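Local coordinates for designed protein (Trypanosoma brucei, PDB 6IEV) that adopts a thioredoxin-like fold and, with its variants, probably serves to study how partly buried hydrophobic side chains affect stability at high temperature, at residues I112-L115 with R116-D120; V24-S27 with L28-R32; I89-V92 with P93-V96. One frame throughout, in Å; residues are numbered along the deposited sequence.

In the fold
All three contacts are local, joining neighbouring residues, and they sit at different depths of a thioredoxin fold. Contact 3 is the buried one: it leads from a loop into strand 94-99, inside the mixed sheet, and combines a cis proline, a Thr94 hydroxyl bond to a backbone carbonyl and apolar branches. Contacts 1 and 2 are partly buried and lie on opposite sides of the chain's centre, about 23 Å apart between centres. Contact 1 is regular backbone bonding along helix 112-123, whereas contact 2 caps helix 28-35 with Ser27 OG, its Glu30 carboxylate reaching back to the loop. Contacts 1 and 3 touch directly, Phe95 CZ lying 3.4 Å from Ile112 CD1; contact 2 touches neither.

Contact 1 of 3, residues I112-L115 with R116-D120; sequences IDKL and RVTLD
Ile112 O receives the amide of Arg116 at 2.9 Å from its N, the first of a series of helical bonds that run through the contact. From Asp113 the carbonyl oxygen reaches Val117 N at 3.1 Å. The side chain of Val117 comes back over the same oxygen, CG2 standing 3.3 Å from Asp113 O because that methyl lies beside the backbone N. Lys114 O is gripped twice by one residue: Thr118 N binds it at 2.8 Å and Thr118 OG1 at 2.7 Å. The hydroxyl approaches from above the carbonyl plane, 42° out of it. This is a common way for a threonine within an alpha-helix to satisfy its hydroxyl, returning it to the carbonyl four residues earlier; here chi1 of -55° sets OG1 beside the backbone N. The helix is the last long one of the thioredoxin fold, and it packs through Leu115 and Leu119 on Leu60 and Leu63 of helix 53-66. Leu115 O in turn accepts from Leu119 N at 2.8 Å, with CB of Leu119 3.5 Å from the same oxygen. Arg116 stretches its chain away from these bonds, and its guanidinium group forms salt bridges with Asp111 and Asp113 of the second subunit.

Contact 2 of 3, residues V24-S27 with L28-R32; sequences VIMS and LEELR
Three hydrogen bonds carry the polar side of the contact between Ser27 and Met26 and the first turn of the helix. Ser27 OG accepts from Glu30 N at 3.0 Å; its chi1 of 65° puts the oxygen between the backbone N and the carbonyl carbon, facing that amide. Ser27 O takes Leu31 N, also at 3.0 Å, as the first regular helical bond. In the reverse direction the Glu30 carboxylate reaches back, its OE2 receiving Met26 N at 2.8 Å in an almost straight bond of 174°, met nearly along the C-O axis. OE1 is hydrogen-bonded to His23 and to a water also in bonding range of Val24 O, with more acceptors nearby than its protons can serve. In van der Waals contact, Ile25 CD1 lies over the face of the Glu30 carboxylate, 3.5 Å from CD; the apolar pair proper is Ile25 CG2 with Leu31 CB at 3.9 Å, the side chains crossing at about a right angle. Both continue onto Val75 of strand 70-76. A serine hydroxyl accepting from the amide three residues on is the classic N-cap, here starting the first helix of this thioredoxin fold.

Contact 3 of 3, residues I89-V92 with P93-V96; sequences ITSV and PTFV
A chi1 of -63° at Thr94 turns OG1 beside the backbone N and opposite the carbonyl carbon, bringing the hydroxyl to the backbone of Ser91. At Ile89, chi1 and chi2 of -56° and -57° bring CD1 up to Val96. The hydroxyl donates to Ser91 O, with OG1 and O 2.5 Å apart. That is very short for such a bond, so at this resolution its exact length deserves caution, though its direction is clear. The side chains of Ile89 and Thr94 run antiparallel alongside each other, CG2 of Ile89 being 4.1 Å from OG1 of Thr94. Farther along, Ile89 CD1 touches Val96 CG2 at 4.0 Å, an apolar pair that joins the loop to the strand.

Between these pairs the chain turns at a cis peptide bond linking Val92 to Pro93. The cis geometry leaves the two CA atoms only 2.9 Å apart, and the link itself brings Val92 CB to 3.5 Å from Pro93 CA. A cis proline just before this strand is a hallmark of the thioredoxin fold. Backbone bonds then place the strand between its neighbours, Thr94 pairing with Phe45 and Phe95 with Val107. Chemically, the Ser91 carbonyl is gripped by a hydroxyl from the buried Thr94 across the cis turn, while the Ile89-Val96 pair holds the loop to the strand, so the turn is probably fixed by one polar and one apolar contact together.

Contact 1 of 3, residues I112-L115 with R116-D120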
# COMPACT_ATOMS: atom_id res chain seq x y z
N ILE A 112 -4.97 3.55 -15.03
CA ILE A 112 -4.31 3.84 -13.75
C ILE A 112 -3.61 2.60 -13.19
O ILE A 112 -2.59 2.74 -12.52
CB ILE A 112 -5.36 4.50 -12.82
CG1 ILE A 112 -4.76 4.95 -11.46
CG2 ILE A 112 -6.72 3.80 -12.91
CD1 ILE A 112 -4.19 6.37 -11.61
N ASP A 113 -4.12 1.37 -13.43
CA ASP A 113 -3.23 0.23 -13.16
C ASP A 113 -1.89 0.40 -13.84
O ASP A 113 -0.85 0.19 -13.22
CB ASP A 113 -3.76 -1.12 -13.67
CG ASP A 113 -3.57 -2.21 -12.65
OD1 ASP A 113 -2.90 -1.90 -11.63
OD2 ASP A 113 -3.81 -3.38 -12.94
N LYS A 114 -1.89 0.91 -15.07
CA LYS A 114 -0.64 1.21 -15.72
C LYS A 114 0.12 2.26 -14.95
O LYS A 114 1.35 2.20 -14.85
CB LYS A 114 -0.88 1.84 -17.07
CG LYS A 114 0.19 1.70 -18.08
CD LYS A 114 -0.22 0.82 -19.23
CE LYS A 114 0.94 0.03 -19.87
NZ LYS A 114 0.27 -0.70 -21.01
N LEU A 115 -0.61 3.21 -14.38
CA LEU A 115 0.04 4.32 -13.71
C LEU A 115 0.81 3.83 -12.49
O LEU A 115 1.99 4.16 -12.33
CB LEU A 115 -0.99 5.39 -13.33
CG LEU A 115 -0.20 6.41 -12.53
CD1 LEU A 115 0.77 7.17 -13.45
CD2 LEU A 115 -1.09 7.36 -11.77
N ARG A 116 0.17 3.02 -11.65
CA ARG A 116 0.87 2.48 -10.49
C ARG A 116 2.08 1.64 -10.91
O ARG A 116 3.17 1.76 -10.32
CB ARG A 116 -0.09 1.67 -9.62
CG ARG A 116 0.52 1.32 -8.27
CD ARG A 116 -0.51 0.74 -7.35
NE ARG A 116 0.06 0.42 -6.04
CZ ARG A 116 -0.65 0.13 -4.95
NH1 ARG A 116 -1.97 0.12 -5.00
NH2 ARG A 116 -0.02 -0.15 -3.82
N VAL A 117 1.92 0.80 -11.94
CA VAL A 117 3.04 -0.01 -12.42
C VAL A 117 4.18 0.88 -12.88
O VAL A 117 5.35 0.67 -12.54
CB VAL A 117 2.58 -0.96 -13.53
CG1 VAL A 117 3.77 -1.66 -14.14
CG2 VAL A 117 1.58 -1.97 -12.99
N THR A 118 3.85 1.91 -13.67
CA THR A 118 4.87 2.82 -14.17
C THR A 118 5.58 3.52 -13.02
O THR A 118 6.81 3.68 -13.04
CB THR A 118 4.22 3.87 -15.08
OG1 THR A 118 3.49 3.22 -16.12
CG2 THR A 118 5.28 4.79 -15.67
N LEU A 119 4.81 3.96 -12.02
CA LEU A 119 5.40 4.65 -10.89
C LEU A 119 6.32 3.73 -10.11
O LEU A 119 7.42 4.12 -9.72
CB LEU A 119 4.30 5.22 -9.99
CG LEU A 119 4.79 5.83 -8.68
CD1 LEU A 119 5.80 6.94 -8.96
CD2 LEU A 119 3.63 6.28 -7.79
N ASP A 120 5.90 2.47 -9.91
CA ASP A 120 6.74 1.52 -9.18
C ASP A 120 8.07 1.32 -9.90
O ASP A 120 9.14 1.28 -9.27
CB ASP A 120 6.01 0.19 -9.02
CG ASP A 120 4.97 0.21 -7.92
OD1 ASP A 120 5.13 1.01 -6.97
OD2 ASP A 120 4.02 -0.59 -7.99

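Contact 2 of 3, residues V24-S27 with L28-R32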
# COMPACT_ATOMS: atom_id res chain seq x y z
N VAL A 24 -6.61 19.73 -6.26
CA VAL A 24 -7.08 20.33 -7.51
C VAL A 24 -6.31 21.62 -7.81
O VAL A 24 -6.30 22.56 -7.01
CB VAL A 24 -8.60 20.57 -7.46
CG1 VAL A 24 -9.02 21.48 -8.61
CG2 VAL A 24 -9.33 19.24 -7.55
N ILE A 25 -5.70 21.67 -9.00
CA ILE A 25 -4.81 22.76 -9.40
C ILE A 25 -5.61 23.85 -10.11
O ILE A 25 -6.44 23.56 -10.98
CB ILE A 25 -3.68 22.25 -10.30
CG1 ILE A 25 -2.64 21.53 -9.46
CG2 ILE A 25 -3.07 23.39 -11.12
CD1 ILE A 25 -1.93 22.42 -8.44
N MET A 26 -5.36 25.10 -9.74
CA MET A 26 -6.08 26.21 -10.37
C MET A 26 -5.35 26.89 -11.52
O MET A 26 -6.02 27.52 -12.35
CB MET A 26 -6.44 27.25 -9.32
CG MET A 26 -7.76 26.97 -8.67
SD MET A 26 -7.98 28.17 -7.39
CE MET A 26 -6.34 28.19 -6.68
N SER A 27 -4.03 26.82 -11.62
CA SER A 27 -3.30 27.63 -12.59
C SER A 27 -1.96 26.98 -12.90
O SER A 27 -1.43 26.19 -12.10
CB SER A 27 -3.03 29.05 -12.08
OG SER A 27 -2.15 29.00 -10.95
N LEU A 28 -1.39 27.38 -14.03
CA LEU A 28 -0.06 26.93 -14.40
C LEU A 28 0.98 27.36 -13.37
O LEU A 28 1.82 26.55 -12.95
CB LEU A 28 0.30 27.44 -15.80
CG LEU A 28 1.62 26.94 -16.37
CD1 LEU A 28 1.67 25.42 -16.37
CD2 LEU A 28 1.81 27.47 -17.76
N GLU A 29 0.85 28.58 -12.86
CA GLU A 29 1.81 29.06 -11.86
C GLU A 29 1.75 28.20 -10.60
O GLU A 29 2.79 27.84 -10.04
CB GLU A 29 1.54 30.52 -11.51
CG GLU A 29 2.52 31.07 -10.49
CD GLU A 29 3.96 30.96 -10.96
OE1 GLU A 29 4.20 31.13 -12.19
OE2 GLU A 29 4.86 30.67 -10.13
N GLU A 30 0.55 27.85 -10.14
CA GLU A 30 0.48 26.96 -8.99
C GLU A 30 1.08 25.60 -9.32
O GLU A 30 1.81 25.02 -8.51
CB GLU A 30 -0.97 26.79 -8.52
CG GLU A 30 -1.09 25.84 -7.33
CD GLU A 30 -2.54 25.54 -6.98
OE1 GLU A 30 -2.79 25.01 -5.88
OE2 GLU A 30 -3.44 25.80 -7.80
N LEU A 31 0.81 25.09 -10.52
CA LEU A 31 1.30 23.76 -10.88
C LEU A 31 2.82 23.72 -10.98
O LEU A 31 3.45 22.74 -10.56
CB LEU A 31 0.66 23.31 -12.20
CG LEU A 31 1.06 21.95 -12.76
CD1 LEU A 31 1.05 20.88 -11.67
CD2 LEU A 31 0.12 21.56 -13.88
N ARG A 32 3.43 24.77 -11.53
CA ARG A 32 4.89 24.78 -11.67
C ARG A 32 5.59 24.89 -10.32
O ARG A 32 6.62 24.25 -10.10
CB ARG A 32 5.32 25.93 -12.58
CG ARG A 32 4.93 25.73 -14.02
CD ARG A 32 5.46 26.87 -14.89
NE ARG A 32 6.91 26.88 -15.00
CZ ARG A 32 7.60 27.80 -15.68
NH1 ARG A 32 6.96 28.79 -16.31
NH2 ARG A 32 8.92 27.73 -15.72
O HOH W 1 -5.70 25.05 -5.92

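Contact 3 of 3, residues I89-V92 with P93-V96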
# COMPACT_ATOMS: atom_id res chain seq x y z
N ILE A 89 -0.21 18.16 -23.57
CA ILE A 89 -1.20 17.10 -23.38
C ILE A 89 -2.03 16.98 -24.65
O ILE A 89 -2.75 17.90 -25.03
CB ILE A 89 -2.12 17.40 -22.18
CG1 ILE A 89 -1.30 17.61 -20.91
CG2 ILE A 89 -3.16 16.31 -22.07
CD1 ILE A 89 -0.40 16.43 -20.55
N THR A 90 -1.97 15.80 -25.27
CA THR A 90 -2.62 15.58 -26.55
C THR A 90 -3.93 14.81 -26.43
O THR A 90 -4.75 14.86 -27.35
CB THR A 90 -1.68 14.81 -27.48
OG1 THR A 90 -1.41 13.52 -26.92
CG2 THR A 90 -0.35 15.55 -27.59
N SER A 91 -4.17 14.10 -25.33
CA SER A 91 -5.46 13.48 -25.09
C SER A 91 -5.68 13.40 -23.58
O SER A 91 -4.74 13.48 -22.80
CB SER A 91 -5.55 12.09 -25.73
OG SER A 91 -4.38 11.33 -25.49
N VAL A 92 -6.94 13.26 -23.19
CA VAL A 92 -7.28 13.13 -21.78
C VAL A 92 -8.03 11.81 -21.61
O VAL A 92 -8.66 11.34 -22.56
CB VAL A 92 -8.10 14.32 -21.27
CG1 VAL A 92 -7.40 15.64 -21.58
CG2 VAL A 92 -9.52 14.28 -21.83
N PRO A 93 -7.94 11.16 -20.45
CA PRO A 93 -7.06 11.59 -19.36
C PRO A 93 -5.62 11.19 -19.63
O PRO A 93 -5.38 10.19 -20.29
CB PRO A 93 -7.62 10.87 -18.14
CG PRO A 93 -8.22 9.63 -18.71
CD PRO A 93 -8.79 10.03 -20.04
N THR A 94 -4.69 11.99 -19.14
CA THR A 94 -3.27 11.68 -19.20
C THR A 94 -2.66 11.91 -17.83
O THR A 94 -3.01 12.87 -17.14
CB THR A 94 -2.52 12.53 -20.25
OG1 THR A 94 -3.04 12.23 -21.55
CG2 THR A 94 -1.03 12.22 -20.24
N PHE A 95 -1.75 11.02 -17.44
CA PHE A 95 -0.97 11.15 -16.23
C PHE A 95 0.45 11.56 -16.57
O PHE A 95 1.06 10.99 -17.48
CB PHE A 95 -0.96 9.82 -15.48
CG PHE A 95 -2.31 9.38 -15.01
CD1 PHE A 95 -2.78 9.80 -13.78
CD2 PHE A 95 -3.11 8.56 -15.79
CE1 PHE A 95 -4.03 9.41 -13.33
CE2 PHE A 95 -4.36 8.16 -15.35
CZ PHE A 95 -4.82 8.59 -14.12
N VAL A 96 0.99 12.51 -15.82
CA VAL A 96 2.38 12.93 -15.94
C VAL A 96 3.06 12.73 -14.59
O VAL A 96 2.48 13.06 -13.55
CB VAL A 96 2.49 14.39 -16.39
CG1 VAL A 96 3.95 14.84 -16.36
CG2 VAL A 96 1.88 14.58 -17.80